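Local structure of putative glycerophosphodiester phosphodiesterase (Galdieria sulphuraria, 2O55) at residues Asp145-His151 against Ile166-Tyr172; Phe181-Cys186 against Thr207-Leu213; Leu200-Val205 against Glu235-Asp239. The protein is of unproven function but belongs to the glycerophosphodiester phosphodiesterase family and folds as a TIM-type beta/alpha barrel. Residues are numbered along the deposited sequence.

Contact 1. Residues Asp145-His151 against Ile166-Tyr172. With SO4 (sulfate ion), chain C; SO4 (sulfate ion), chain D.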
loop_
_atom_site.group_PDB
_atom_site.type_symbol
_atom_site.label_atom_id
_atom_site.label_comp_id
_atom_site.label_asym_id
_atom_site.label_seq_id
_atom_site.Cartn_x
_atom_site.Cartn_y
_atom_site.Cartn_z
ATOM N N ASP A 145 4.126 6.104 4.307
ATOM C CA ASP A 145 3.517 5.373 5.396
ATOM C C ASP A 145 3.660 3.878 5.117
ATOM O O ASP A 145 3.226 3.393 4.068
ATOM C CB ASP A 145 2.047 5.743 5.457
ATOM C CG ASP A 145 1.424 5.419 6.785
ATOM O OD1 ASP A 145 0.818 6.347 7.382
ATOM O OD2 ASP A 145 1.546 4.255 7.243
ATOM N N TYR A 146 4.277 3.146 6.045
ATOM C CA TYR A 146 4.556 1.714 5.844
ATOM C C TYR A 146 3.487 0.887 6.523
ATOM O O TYR A 146 3.072 1.191 7.659
ATOM C CB TYR A 146 5.910 1.300 6.416
ATOM C CG TYR A 146 7.040 2.264 6.162
ATOM C CD1 TYR A 146 7.280 3.301 7.048
ATOM C CD2 TYR A 146 7.889 2.125 5.045
ATOM C CE1 TYR A 146 8.317 4.197 6.836
ATOM C CE2 TYR A 146 8.948 3.020 4.815
ATOM C CZ TYR A 146 9.153 4.055 5.730
ATOM O OH TYR A 146 10.158 4.981 5.581
ATOM N N CYS A 147 3.034 -0.166 5.845
ATOM C CA CYS A 147 2.022 -1.032 6.427
ATOM C C CYS A 147 2.261 -2.511 6.136
ATOM O O CYS A 147 3.064 -2.860 5.253
ATOM C CB CYS A 147 0.648 -0.617 5.951
ATOM S SG CYS A 147 0.557 -0.824 4.230
ATOM N N SER A 148 1.565 -3.365 6.895
ATOM C CA SER A 148 1.717 -4.803 6.802
ATOM C C SER A 148 0.598 -5.511 7.539
ATOM O O SER A 148 -0.014 -4.943 8.455
ATOM C CB SER A 148 3.057 -5.213 7.393
ATOM O OG SER A 148 3.238 -6.610 7.307
ATOM N N PHE A 149 0.322 -6.744 7.119
ATOM C CA PHE A 149 -0.498 -7.660 7.900
ATOM C C PHE A 149 0.284 -8.218 9.052
ATOM O O PHE A 149 -0.286 -8.520 10.095
ATOM C CB PHE A 149 -1.020 -8.792 7.041
ATOM C CG PHE A 149 -2.080 -8.360 6.127
ATOM C CD1 PHE A 149 -1.858 -8.315 4.764
ATOM C CD2 PHE A 149 -3.296 -7.907 6.629
ATOM C CE1 PHE A 149 -2.857 -7.882 3.902
ATOM C CE2 PHE A 149 -4.290 -7.465 5.767
ATOM C CZ PHE A 149 -4.067 -7.463 4.402
ATOM N N HIS A 150 1.594 -8.324 8.868
ATOM C CA HIS A 150 2.497 -8.834 9.883
ATOM C C HIS A 150 3.180 -7.698 10.643
ATOM O O HIS A 150 4.115 -7.090 10.151
ATOM C CB HIS A 150 3.502 -9.733 9.198
ATOM C CG HIS A 150 2.881 -10.611 8.166
ATOM N ND1 HIS A 150 2.193 -11.762 8.488
ATOM C CD2 HIS A 150 2.818 -10.494 6.817
ATOM C CE1 HIS A 150 1.748 -12.327 7.378
ATOM N NE2 HIS A 150 2.109 -11.573 6.351
ATOM N N HIS A 151 2.709 -7.428 11.854
ATOM C CA HIS A 151 3.090 -6.205 12.563
ATOM C C HIS A 151 4.475 -6.225 13.155
ATOM O O HIS A 151 5.044 -5.172 13.481
ATOM C CB HIS A 151 2.011 -5.794 13.572
ATOM C CG HIS A 151 0.643 -5.742 12.957
ATOM N ND1 HIS A 151 -0.449 -6.396 13.493
ATOM C CD2 HIS A 151 0.217 -5.188 11.792
ATOM C CE1 HIS A 151 -1.494 -6.218 12.703
ATOM N NE2 HIS A 151 -1.117 -5.488 11.662
ATOM N N ILE A 166 3.556 4.418 10.349
ATOM C CA ILE A 166 3.105 3.052 10.088
ATOM C C ILE A 166 1.602 2.854 10.313
ATOM O O ILE A 166 0.998 3.418 11.241
ATOM C CB ILE A 166 3.914 2.019 10.890
ATOM C CG1 ILE A 166 3.540 2.046 12.365
ATOM C CG2 ILE A 166 5.411 2.279 10.728
ATOM C CD1 ILE A 166 3.993 0.834 13.109
ATOM N N THR A 167 1.013 2.052 9.432
ATOM C CA THR A 167 -0.388 1.694 9.528
ATOM C C THR A 167 -0.456 0.195 9.734
ATOM O O THR A 167 0.134 -0.571 8.970
ATOM C CB THR A 167 -1.132 2.071 8.243
ATOM O OG1 THR A 167 -0.989 3.472 8.020
ATOM C CG2 THR A 167 -2.630 1.720 8.314
ATOM N N TYR A 168 -1.167 -0.225 10.773
ATOM C CA TYR A 168 -1.374 -1.638 11.010
ATOM C C TYR A 168 -2.507 -2.089 10.098
ATOM O O TYR A 168 -3.564 -1.424 10.038
ATOM C CB TYR A 168 -1.749 -1.857 12.468
ATOM C CG TYR A 168 -0.600 -2.144 13.424
ATOM C CD1 TYR A 168 0.699 -1.709 13.155
ATOM C CD2 TYR A 168 -0.838 -2.822 14.631
ATOM C CE1 TYR A 168 1.749 -1.970 14.050
ATOM C CE2 TYR A 168 0.205 -3.079 15.542
ATOM C CZ TYR A 168 1.510 -2.657 15.235
ATOM O OH TYR A 168 2.549 -2.943 16.108
ATOM N N LEU A 169 -2.278 -3.194 9.376
ATOM C CA LEU A 169 -3.278 -3.797 8.495
ATOM C C LEU A 169 -3.978 -4.971 9.177
ATOM O O LEU A 169 -3.309 -5.890 9.644
ATOM C CB LEU A 169 -2.611 -4.311 7.227
ATOM C CG LEU A 169 -2.506 -3.439 5.981
ATOM C CD1 LEU A 169 -1.439 -4.002 5.076
ATOM C CD2 LEU A 169 -3.814 -3.400 5.240
ATOM N N PHE A 170 -5.309 -4.973 9.197
ATOM C CA PHE A 170 -6.040 -6.081 9.803
ATOM C C PHE A 170 -6.724 -7.034 8.837
ATOM O O PHE A 170 -6.659 -6.858 7.616
ATOM C CB PHE A 170 -7.053 -5.556 10.813
ATOM C CG PHE A 170 -6.414 -4.958 11.998
ATOM C CD1 PHE A 170 -6.256 -3.581 12.096
ATOM C CD2 PHE A 170 -5.876 -5.777 12.994
ATOM C CE1 PHE A 170 -5.598 -3.027 13.206
ATOM C CE2 PHE A 170 -5.239 -5.240 14.089
ATOM C CZ PHE A 170 -5.090 -3.864 14.204
ATOM N N ASN A 171 -7.403 -8.030 9.414
ATOM C CA ASN A 171 -8.189 -9.020 8.687
ATOM C C ASN A 171 -7.319 -9.830 7.726
ATOM O O ASN A 171 -7.702 -10.077 6.566
ATOM C CB ASN A 171 -9.343 -8.363 7.938
ATOM C CG ASN A 171 -10.062 -7.317 8.760
ATOM O OD1 ASN A 171 -10.125 -6.158 8.352
ATOM N ND2 ASN A 171 -10.629 -7.715 9.912
ATOM N N TYR A 172 -6.150 -10.238 8.223
ATOM C CA TYR A 172 -5.203 -10.999 7.432
ATOM C C TYR A 172 -5.858 -12.130 6.656
ATOM O O TYR A 172 -5.973 -12.004 5.435
ATOM C CB TYR A 172 -4.009 -11.481 8.255
ATOM C CG TYR A 172 -3.031 -12.382 7.522
ATOM C CD1 TYR A 172 -2.554 -12.050 6.256
ATOM C CD2 TYR A 172 -2.560 -13.555 8.115
ATOM C CE1 TYR A 172 -1.651 -12.878 5.580
ATOM C CE2 TYR A 172 -1.650 -14.383 7.460
ATOM C CZ TYR A 172 -1.197 -14.035 6.196
ATOM O OH TYR A 172 -0.298 -14.843 5.533
HETATM S S SO4 C . 1.818 -10.707 3.054
HETATM O O1 SO4 C . 1.227 -11.778 3.847
HETATM O O2 SO4 C . 1.602 -10.992 1.637
HETATM O O3 SO4 C . 1.201 -9.423 3.410
HETATM O O4 SO4 C . 3.249 -10.642 3.322
HETATM S S SO4 D . 3.002 -10.913 13.307
HETATM O O1 SO4 D . 3.751 -10.131 14.279
HETATM O O2 SO4 D . 2.747 -12.275 13.773
HETATM O O3 SO4 D . 1.746 -10.198 13.029
HETATM O O4 SO4 D . 3.836 -11.026 12.120
#
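Two neighbouring parallel strands pair here, and Phe149-His151 and Phe170-Tyr172 extend the contact through their side chains. Thr167 N bonds to Tyr146 O (2.9 Å) and Leu169 N to Ser148 O (3.0 Å). Thr167, rotamer m, donates a hydrogen bond from OG1 to Asp145 OD2 (2.8 Å). His151 (chi1 m) lays its ring on that of Tyr168 in an offset stack, centroids 4.0 Å apart and planes at 4°. This pose lets NE2 of His151 donate to Leu169 O (3.0 Å), while its ring edge points at the face of Phe170, an edge-to-face pair. Phe149, also m, lies with one face over Leu169 CB. His150 points its ring edge at the face of Tyr172, and its NE2 donates to O1 of the chain C sulfate at 2.7 Å. Ser148 OG accepts from His150 N, an ST turn. The pair belongs to a beta-alpha-beta unit of the barrel. Helix 151-160 connects the strands and packs Leu154 on Ser148, Ile166 and Tyr168. Strands 110-115 and 192-196 flank the pair.

Contact 2. Residues Phe181-Cys186 against Thr207-Leu213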
loop_
_atom_site.group_PDB
_atom_site.type_symbol
_atom_site.label_atom_id
_atom_site.label_comp_id
_atom_site.label_asym_id
_atom_site.label_seq_id
_atom_site.Cartn_x
_atom_site.Cartn_y
_atom_site.Cartn_z
ATOM N N PHE A 181 -7.671 -4.399 18.692
ATOM C CA PHE A 181 -6.993 -3.882 17.507
ATOM C C PHE A 181 -6.471 -2.477 17.693
ATOM O O PHE A 181 -5.436 -2.103 17.129
ATOM C CB PHE A 181 -7.878 -3.949 16.269
ATOM C CG PHE A 181 -8.964 -2.898 16.205
ATOM C CD1 PHE A 181 -8.892 -1.865 15.259
ATOM C CD2 PHE A 181 -10.090 -2.975 17.032
ATOM C CE1 PHE A 181 -9.898 -0.905 15.146
ATOM C CE2 PHE A 181 -11.110 -2.022 16.932
ATOM C CZ PHE A 181 -11.006 -0.977 15.987
ATOM N N VAL A 182 -7.190 -1.699 18.489
ATOM C CA VAL A 182 -6.851 -0.304 18.681
ATOM C C VAL A 182 -5.712 -0.197 19.698
ATOM O O VAL A 182 -4.806 0.608 19.544
ATOM C CB VAL A 182 -8.117 0.543 19.010
ATOM C CG1 VAL A 182 -7.771 1.867 19.610
ATOM C CG2 VAL A 182 -8.893 0.797 17.747
ATOM N N GLU A 183 -5.726 -1.050 20.706
ATOM C CA GLU A 183 -4.629 -1.114 21.650
ATOM C C GLU A 183 -3.342 -1.572 20.990
ATOM O O GLU A 183 -2.275 -1.092 21.326
ATOM C CB GLU A 183 -4.956 -2.101 22.750
ATOM C CG GLU A 183 -5.866 -1.569 23.802
ATOM C CD GLU A 183 -5.790 -2.421 25.072
ATOM O OE1 GLU A 183 -6.216 -3.625 25.028
ATOM O OE2 GLU A 183 -5.285 -1.880 26.104
ATOM N N GLN A 184 -3.449 -2.538 20.086
ATOM C CA GLN A 184 -2.307 -3.057 19.353
ATOM C C GLN A 184 -1.565 -1.935 18.637
ATOM O O GLN A 184 -0.335 -1.815 18.734
ATOM C CB GLN A 184 -2.800 -4.009 18.279
ATOM C CG GLN A 184 -2.856 -5.439 18.638
ATOM C CD GLN A 184 -3.287 -6.244 17.431
ATOM O OE1 GLN A 184 -2.730 -6.082 16.349
ATOM N NE2 GLN A 184 -4.292 -7.100 17.597
ATOM N N ALA A 185 -2.335 -1.128 17.905
ATOM C CA ALA A 185 -1.778 -0.164 16.988
ATOM C C ALA A 185 -1.082 0.950 17.744
ATOM O O ALA A 185 -0.053 1.445 17.296
ATOM C CB ALA A 185 -2.859 0.377 16.092
ATOM N N CYS A 186 -1.643 1.332 18.894
ATOM C CA CYS A 186 -1.070 2.390 19.740
ATOM C C CYS A 186 0.215 1.930 20.382
ATOM O O CYS A 186 1.254 2.585 20.279
ATOM C CB CYS A 186 -2.032 2.799 20.838
ATOM S SG CYS A 186 -3.475 3.628 20.179
ATOM N N THR A 207 -14.052 3.629 17.738
ATOM C CA THR A 207 -13.004 3.174 18.620
ATOM C C THR A 207 -11.718 3.786 18.134
ATOM O O THR A 207 -11.020 4.452 18.901
ATOM C CB THR A 207 -12.869 1.639 18.580
ATOM O OG1 THR A 207 -14.145 1.058 18.844
ATOM C CG2 THR A 207 -11.850 1.137 19.614
ATOM N N ALA A 208 -11.429 3.583 16.850
ATOM C CA ALA A 208 -10.199 4.075 16.260
ATOM C C ALA A 208 -10.096 5.608 16.320
ATOM O O ALA A 208 -9.028 6.154 16.583
ATOM C CB ALA A 208 -10.053 3.550 14.841
ATOM N N HIS A 209 -11.213 6.294 16.091
ATOM C CA HIS A 209 -11.192 7.755 16.036
ATOM C C HIS A 209 -11.084 8.387 17.396
ATOM O O HIS A 209 -10.491 9.464 17.524
ATOM C CB HIS A 209 -12.392 8.323 15.288
ATOM C CG HIS A 209 -12.230 8.292 13.810
ATOM N ND1 HIS A 209 -13.296 8.205 12.941
ATOM C CD2 HIS A 209 -11.116 8.306 13.039
ATOM C CE1 HIS A 209 -12.846 8.192 11.699
ATOM N NE2 HIS A 209 -11.526 8.240 11.731
ATOM N N GLU A 210 -11.648 7.712 18.401
ATOM C CA GLU A 210 -11.575 8.158 19.785
ATOM C C GLU A 210 -10.149 8.161 20.343
ATOM O O GLU A 210 -9.826 8.968 21.231
ATOM C CB GLU A 210 -12.516 7.355 20.656
ATOM C CG GLU A 210 -13.912 7.888 20.546
ATOM C CD GLU A 210 -14.985 6.877 20.934
ATOM O OE1 GLU A 210 -15.647 7.104 21.971
ATOM O OE2 GLU A 210 -15.198 5.868 20.209
ATOM N N LYS A 211 -9.299 7.280 19.801
ATOM C CA LYS A 211 -7.860 7.293 20.080
ATOM C C LYS A 211 -7.063 8.066 19.020
ATOM O O LYS A 211 -5.843 7.954 18.956
ATOM C CB LYS A 211 -7.304 5.873 20.205
ATOM C CG LYS A 211 -7.994 4.996 21.217
ATOM C CD LYS A 211 -7.470 5.202 22.586
ATOM C CE LYS A 211 -8.363 4.526 23.568
ATOM N NZ LYS A 211 -7.961 4.890 24.936
ATOM N N GLY A 212 -7.743 8.856 18.197
ATOM C CA GLY A 212 -7.067 9.720 17.249
ATOM C C GLY A 212 -6.249 8.939 16.247
ATOM O O GLY A 212 -5.262 9.445 15.763
ATOM N N LEU A 213 -6.637 7.704 15.942
ATOM C CA LEU A 213 -6.007 6.948 14.848
ATOM C C LEU A 213 -6.801 7.098 13.545
ATOM O O LEU A 213 -8.034 7.213 13.581
ATOM C CB LEU A 213 -5.943 5.461 15.179
ATOM C CG LEU A 213 -5.212 4.972 16.431
ATOM C CD1 LEU A 213 -5.523 3.515 16.613
ATOM C CD2 LEU A 213 -3.692 5.182 16.387
#
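Helix 181-187 meets the end of helix 202-210 through mostly apolar side chains, with no hydrogen bond between the segments. Phe181 comes first. Its ring tip, CZ, lies 4.1 Å from Thr207 CB, and its CE1 is 4.5 Å from Ala208 CB. Val182 is the centre of the contact. Its CA is 6.0 Å from that of Ala208, a close approach that the small alanine allows. Val182 CG2 packs on Thr207 CG2 at 3.5 Å, and its CG1 reaches Lys211 CG at 3.5 Å and Leu213 CD1 at 4.1 Å. One turn on, Ala185 CB touches Leu213 CD1 at 4.1 Å. Cys186 closes the row, with SG 4.1 Å from Leu213 CD2. Leu213 can fill this place because the chain turns back after the helix. Gly212, with positive phi, is the C-prime residue of a Schellman motif. Leu213 N bonds to Ala208 O (2.9 Å) and Gly212 N to His209 O (2.9 Å). Ala185 also packs on Tyr168 of strand 165-169. Neighbouring helices packed side by side around a closed barrel of parallel strands form the outer layer of the TIM-type beta/alpha fold.

Contact 3. Residues Leu200-Val205 against Glu235-Asp239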
loop_
_atom_site.group_PDB
_atom_site.type_symbol
_atom_site.label_atom_id
_atom_site.label_comp_id
_atom_site.label_asym_id
_atom_site.label_seq_id
_atom_site.Cartn_x
_atom_site.Cartn_y
_atom_site.Cartn_z
ATOM N N LEU A 200 -15.874 -4.411 8.488
ATOM C CA LEU A 200 -15.700 -3.072 9.083
ATOM C C LEU A 200 -16.991 -2.419 9.566
ATOM O O LEU A 200 -17.871 -2.095 8.779
ATOM C CB LEU A 200 -14.886 -2.128 8.175
ATOM C CG LEU A 200 -14.575 -0.780 8.865
ATOM C CD1 LEU A 200 -13.661 -0.930 10.100
ATOM C CD2 LEU A 200 -14.025 0.277 7.912
ATOM N N THR A 201 -17.044 -2.206 10.875
ATOM C CA THR A 201 -18.183 -1.680 11.605
ATOM C C THR A 201 -18.073 -0.195 11.753
ATOM O O THR A 201 -16.973 0.316 11.857
ATOM C CB THR A 201 -18.127 -2.197 13.031
ATOM O OG1 THR A 201 -17.813 -3.581 12.999
ATOM C CG2 THR A 201 -19.448 -2.010 13.758
ATOM N N LYS A 202 -19.217 0.489 11.796
ATOM C CA LYS A 202 -19.319 1.873 12.309
ATOM C C LYS A 202 -18.571 2.034 13.643
ATOM O O LYS A 202 -17.791 2.967 13.817
ATOM C CB LYS A 202 -20.787 2.268 12.543
ATOM C CG LYS A 202 -21.730 2.162 11.319
ATOM C CD LYS A 202 -22.679 3.410 11.219
ATOM C CE LYS A 202 -21.856 4.737 10.930
ATOM N NZ LYS A 202 -21.319 5.334 12.344
ATOM N N GLU A 203 -18.821 1.114 14.573
ATOM C CA GLU A 203 -18.236 1.156 15.897
ATOM C C GLU A 203 -16.712 0.996 15.926
ATOM O O GLU A 203 -16.058 1.617 16.762
ATOM C CB GLU A 203 -18.943 0.164 16.822
ATOM C CG GLU A 203 -18.151 -0.320 18.053
ATOM C CD GLU A 203 -17.445 -1.688 17.846
ATOM O OE1 GLU A 203 -16.216 -1.783 18.125
ATOM O OE2 GLU A 203 -18.117 -2.668 17.412
ATOM N N GLN A 204 -16.131 0.191 15.039
ATOM C CA GLN A 204 -14.651 0.151 14.938
ATOM C C GLN A 204 -14.024 1.492 14.487
ATOM O O GLN A 204 -13.051 1.976 15.096
ATOM C CB GLN A 204 -14.183 -0.969 14.029
ATOM C CG GLN A 204 -14.507 -2.344 14.550
ATOM C CD GLN A 204 -14.852 -3.280 13.422
ATOM O OE1 GLN A 204 -15.266 -2.840 12.357
ATOM N NE2 GLN A 204 -14.683 -4.565 13.639
ATOM N N VAL A 205 -14.596 2.100 13.447
ATOM C CA VAL A 205 -14.205 3.447 13.036
ATOM C C VAL A 205 -14.168 4.420 14.239
ATOM O O VAL A 205 -13.236 5.205 14.377
ATOM C CB VAL A 205 -15.098 3.976 11.867
ATOM C CG1 VAL A 205 -14.569 5.277 11.342
ATOM C CG2 VAL A 205 -15.142 2.967 10.730
ATOM N N GLU A 235 -20.943 6.522 5.033
ATOM C CA GLU A 235 -21.689 6.202 6.247
ATOM C C GLU A 235 -20.754 5.834 7.393
ATOM O O GLU A 235 -20.906 6.328 8.502
ATOM C CB GLU A 235 -22.719 5.090 5.987
ATOM C CG GLU A 235 -23.768 5.496 4.926
ATOM C CD GLU A 235 -25.088 4.681 4.961
ATOM O OE1 GLU A 235 -25.543 4.234 6.049
ATOM O OE2 GLU A 235 -25.696 4.515 3.878
ATOM N N LEU A 236 -19.764 4.997 7.103
ATOM C CA LEU A 236 -18.748 4.607 8.082
ATOM C C LEU A 236 -17.877 5.757 8.573
ATOM O O LEU A 236 -17.388 5.718 9.690
ATOM C CB LEU A 236 -17.828 3.567 7.471
ATOM C CG LEU A 236 -18.399 2.178 7.301
ATOM C CD1 LEU A 236 -17.442 1.364 6.437
ATOM C CD2 LEU A 236 -18.590 1.542 8.660
ATOM N N GLN A 237 -17.653 6.755 7.720
ATOM C CA GLN A 237 -16.815 7.914 8.041
ATOM C C GLN A 237 -15.318 7.575 8.155
ATOM O O GLN A 237 -14.594 8.169 8.949
ATOM C CB GLN A 237 -17.320 8.636 9.310
ATOM C CG GLN A 237 -18.672 9.363 9.193
ATOM C CD GLN A 237 -18.524 10.891 9.251
ATOM O OE1 GLN A 237 -18.048 11.522 8.292
ATOM N NE2 GLN A 237 -18.947 11.496 10.379
ATOM N N VAL A 238 -14.861 6.624 7.347
ATOM C CA VAL A 238 -13.435 6.318 7.189
ATOM C C VAL A 238 -12.666 7.526 6.661
ATOM O O VAL A 238 -13.264 8.433 6.071
ATOM C CB VAL A 238 -13.220 5.139 6.218
ATOM C CG1 VAL A 238 -14.015 3.947 6.697
ATOM C CG2 VAL A 238 -13.628 5.507 4.790
ATOM N N ASP A 239 -11.347 7.520 6.863
ATOM C CA ASP A 239 -10.459 8.608 6.428
ATOM C C ASP A 239 -9.925 8.424 5.013
ATOM O O ASP A 239 -9.747 9.390 4.277
ATOM C CB ASP A 239 -9.310 8.748 7.417
ATOM C CG ASP A 239 -9.808 9.026 8.820
ATOM O OD1 ASP A 239 -10.404 10.117 9.057
ATOM O OD2 ASP A 239 -9.634 8.144 9.684
#
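Leu236 pushes its side chain against the start of helix 202-210. Its CD2 lies 3.4 Å from Lys202 N and 3.7 Å from Leu200 O, and its CD1 is 3.9 Å from Leu200 CD2. Leu200 CD2 also meets Val238 CG1 at 3.9 Å. One turn into the helix, Val205 points at the other segment. Its CG1 is 3.3 Å from Leu236 O, and its CG2 is 4.3 Å from both Leu236 CB and Val238 CG1. The contact joins two successive outer helices of the beta/alpha barrel, the start of 202-210 and the end of 227-236. Strand 214-218 comes between them in sequence, and its Val217 touches both Leu200 and Val238. Gln237 leaves the helix with positive phi, which turns the chain toward strand 240-243. At the exposed edge, Lys202 CE approaches Glu235 O at 3.1 Å. No hydrogen bond links the segments. Within the first, Gln204 OE1 accepts from Thr201 OG1 (2.7 Å) and, at a very short 2.4 Å, from Thr201 N.

In the fold
Contact 1 closes before the others open; the segments of contacts 2 and 3 alternate in sequence. Contact 1 pairs strands of the barrel wall, its centre about 9 Å from that of the chain. Contacts 2 and 3 join outer helices, each about 20 Å out. Contacts 1 and 2 have centres about 13 Å apart and touch: Phe170 CZ lies 3.4 Å from Phe181 O. Contacts 2 and 3, centres about 12 Å apart, share helix 202-210 and a probable hydrogen bond, His209 NE2 to Asp239 OD2 (2.8 Å). Contacts 1 and 3 stay about 6 Å apart at their nearest atoms. The chain C and D sulfates, probably from the crystallisation liquor, sit at contact 1; such ions often mark pockets.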